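CDNA FLJ56608, highly similar to Homo sapiens chloride channel, calcium activated, family member 1 (CLCA1), mRNA (Homo sapiens, PDB 6PYO) may mediate calcium-activated chloride conductance and regulate mucus production by goblet cells, and is represented here by its calcium-bound von Willebrand factor type A domain. Local coordinates at residues 12-17 with 111-116. Residues are numbered along the deposited sequence; the frame is centred on the assembly and turned at random.
With CA (calcium ion), chain C.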
loop_
_atom_site.group_PDB
_atom_site.type_symbol
_atom_site.label_atom_id
_atom_site.label_comp_id
_atom_site.label_asym_id
_atom_site.label_seq_id
_atom_site.Cartn_x
_atom_site.Cartn_y
_atom_site.Cartn_z
ATOM N N VAL A 12 1.178 -0.992 -0.294
ATOM C CA VAL A 12 2.263 -0.025 -0.215
ATOM C C VAL A 12 2.651 0.067 1.254
ATOM O O VAL A 12 1.853 0.502 2.101
ATOM C CB VAL A 12 1.865 1.329 -0.802
ATOM C CG1 VAL A 12 3.033 2.285 -0.720
ATOM C CG2 VAL A 12 1.457 1.132 -2.257
ATOM N N LEU A 13 3.850 -0.421 1.562
ATOM C CA LEU A 13 4.204 -0.788 2.924
ATOM C C LEU A 13 5.390 0.062 3.371
ATOM O O LEU A 13 6.471 -0.027 2.785
ATOM C CB LEU A 13 4.542 -2.272 3.001
ATOM C CG LEU A 13 3.439 -3.198 2.485
ATOM C CD1 LEU A 13 3.922 -4.614 2.541
ATOM C CD2 LEU A 13 2.174 -3.018 3.286
ATOM N N ASP A 14 5.199 0.804 4.449
ATOM C CA ASP A 14 6.230 1.659 5.031
ATOM C C ASP A 14 7.208 0.806 5.829
ATOM O O ASP A 14 6.828 0.204 6.845
ATOM C CB ASP A 14 5.523 2.689 5.900
ATOM C CG ASP A 14 6.444 3.783 6.410
ATOM O OD1 ASP A 14 7.673 3.555 6.483
ATOM O OD2 ASP A 14 5.889 4.848 6.756
ATOM N N LYS A 15 8.463 0.705 5.352
ATOM C CA LYS A 15 9.518 0.031 6.098
ATOM C C LYS A 15 10.585 1.019 6.591
ATOM O O LYS A 15 11.730 0.616 6.837
ATOM C CB LYS A 15 10.165 -1.091 5.269
ATOM C CG LYS A 15 10.758 -0.607 3.937
ATOM C CD LYS A 15 12.057 -1.282 3.551
ATOM C CE LYS A 15 13.130 -1.193 4.628
ATOM N NZ LYS A 15 13.957 0.042 4.512
ATOM N N SER A 16 10.236 2.300 6.735
ATOM C CA SER A 16 11.195 3.337 7.102
ATOM C C SER A 16 11.609 3.190 8.561
ATOM O O SER A 16 11.019 2.429 9.327
ATOM C CB SER A 16 10.599 4.717 6.839
ATOM O OG SER A 16 9.470 4.994 7.669
ATOM N N GLY A 17 12.631 3.968 8.962
ATOM C CA GLY A 17 13.188 3.805 10.298
ATOM C C GLY A 17 12.201 4.072 11.417
ATOM O O GLY A 17 12.252 3.418 12.463
ATOM N N LEU A 111 -2.324 1.418 1.918
ATOM C CA LEU A 111 -1.165 2.157 2.427
ATOM C C LEU A 111 -1.034 1.910 3.921
ATOM O O LEU A 111 -1.851 2.397 4.717
ATOM C CB LEU A 111 -1.315 3.647 2.139
ATOM C CG LEU A 111 -0.166 4.563 2.588
ATOM C CD1 LEU A 111 1.173 4.007 2.096
ATOM C CD2 LEU A 111 -0.423 5.956 2.041
ATOM N N LEU A 112 -0.023 1.135 4.308
ATOM C CA LEU A 112 0.199 0.809 5.710
ATOM C C LEU A 112 1.413 1.646 6.154
ATOM O O LEU A 112 2.540 1.451 5.656
ATOM C CB LEU A 112 0.411 -0.695 5.920
ATOM C CG LEU A 112 -0.715 -1.635 5.409
ATOM C CD1 LEU A 112 -0.471 -3.098 5.715
ATOM C CD2 LEU A 112 -2.056 -1.262 5.978
ATOM N N THR A 113 1.176 2.610 7.036
ATOM C CA THR A 113 2.277 3.516 7.393
ATOM C C THR A 113 2.007 4.138 8.746
ATOM O O THR A 113 0.848 4.237 9.174
ATOM C CB THR A 113 2.441 4.636 6.352
ATOM O OG1 THR A 113 3.470 5.562 6.732
ATOM C CG2 THR A 113 1.118 5.422 6.257
ATOM N N ASP A 114 3.094 4.617 9.402
ATOM C CA ASP A 114 2.892 5.470 10.575
ATOM C C ASP A 114 2.515 6.899 10.190
ATOM O O ASP A 114 2.121 7.685 11.060
ATOM C CB ASP A 114 4.117 5.470 11.526
ATOM C CG ASP A 114 5.411 5.968 10.901
ATOM O OD1 ASP A 114 5.432 6.789 9.968
ATOM O OD2 ASP A 114 6.448 5.512 11.395
ATOM N N GLY A 115 2.622 7.259 8.914
ATOM C CA GLY A 115 2.179 8.558 8.454
ATOM C C GLY A 115 3.078 9.727 8.786
ATOM O O GLY A 115 2.701 10.870 8.513
ATOM N N GLU A 116 4.279 9.482 9.302
ATOM C CA GLU A 116 5.198 10.545 9.709
ATOM C C GLU A 116 5.982 11.011 8.488
ATOM O O GLU A 116 7.164 10.709 8.308
ATOM C CB GLU A 116 6.094 10.035 10.822
ATOM C CG GLU A 116 5.279 9.743 12.043
ATOM C CD GLU A 116 6.034 9.049 13.135
ATOM O OE1 GLU A 116 7.248 8.847 12.953
ATOM O OE2 GLU A 116 5.406 8.709 14.177
HETATM CA CA CA C . 9.156 7.100 8.648
HETATM O O HOH W 1 9.028 9.359 9.458
HETATM O O HOH W 2 6.883 6.762 8.083
#
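D14 and T113 meet where two neighbouring parallel strands end: T113 OG1 donates to D14 OD2 at 2.5 Å, using the anti lone pair of that oxygen. The D14 carboxylate reaches across because CG stands anti to the backbone N (chi1 -171°). Its other oxygen, OD1, turns back to its own loop and takes two donors: S16 N, closing an Asx turn, and S16 OG on the syn lone pair at 2.6 Å. S16 OG also binds the calcium ion at 2.3 Å, so D14 is a second-shell residue that orients a metal ligand without touching the metal. T113 OG1 in turn accepts from G115 N in an ST turn. An alanine in place of D14 would probably leave S16 OG and T113 OG1 without their shared carboxylate and the metal-binding hydroxyl freer to turn. D14 OD2 and D114 OD1 lie 3.8 Å apart; the nearby calcium probably eases their repulsion, and D114 OD2 also bonds S18 and pairs with R24. This arrangement matches the MIDAS of VWA domains, with S16 and S18 in the DxSxS motif and T85 completing the protein ligands. Behind it, L112 N to V12 O and D14 N to L112 O, both 3.0 Å, fix the parallel register. L13 CD2 lies alongside L112 CD1 at 3.6 Å on one sheet face, V12 CG1 against L111 CD1 on the other. Strand 45-51 flanks strand 8-14 on its other edge, while helix 87-99 covers the V12, L111 and T113 side chains, and helix 145-152 packs on L111 and T113 as well.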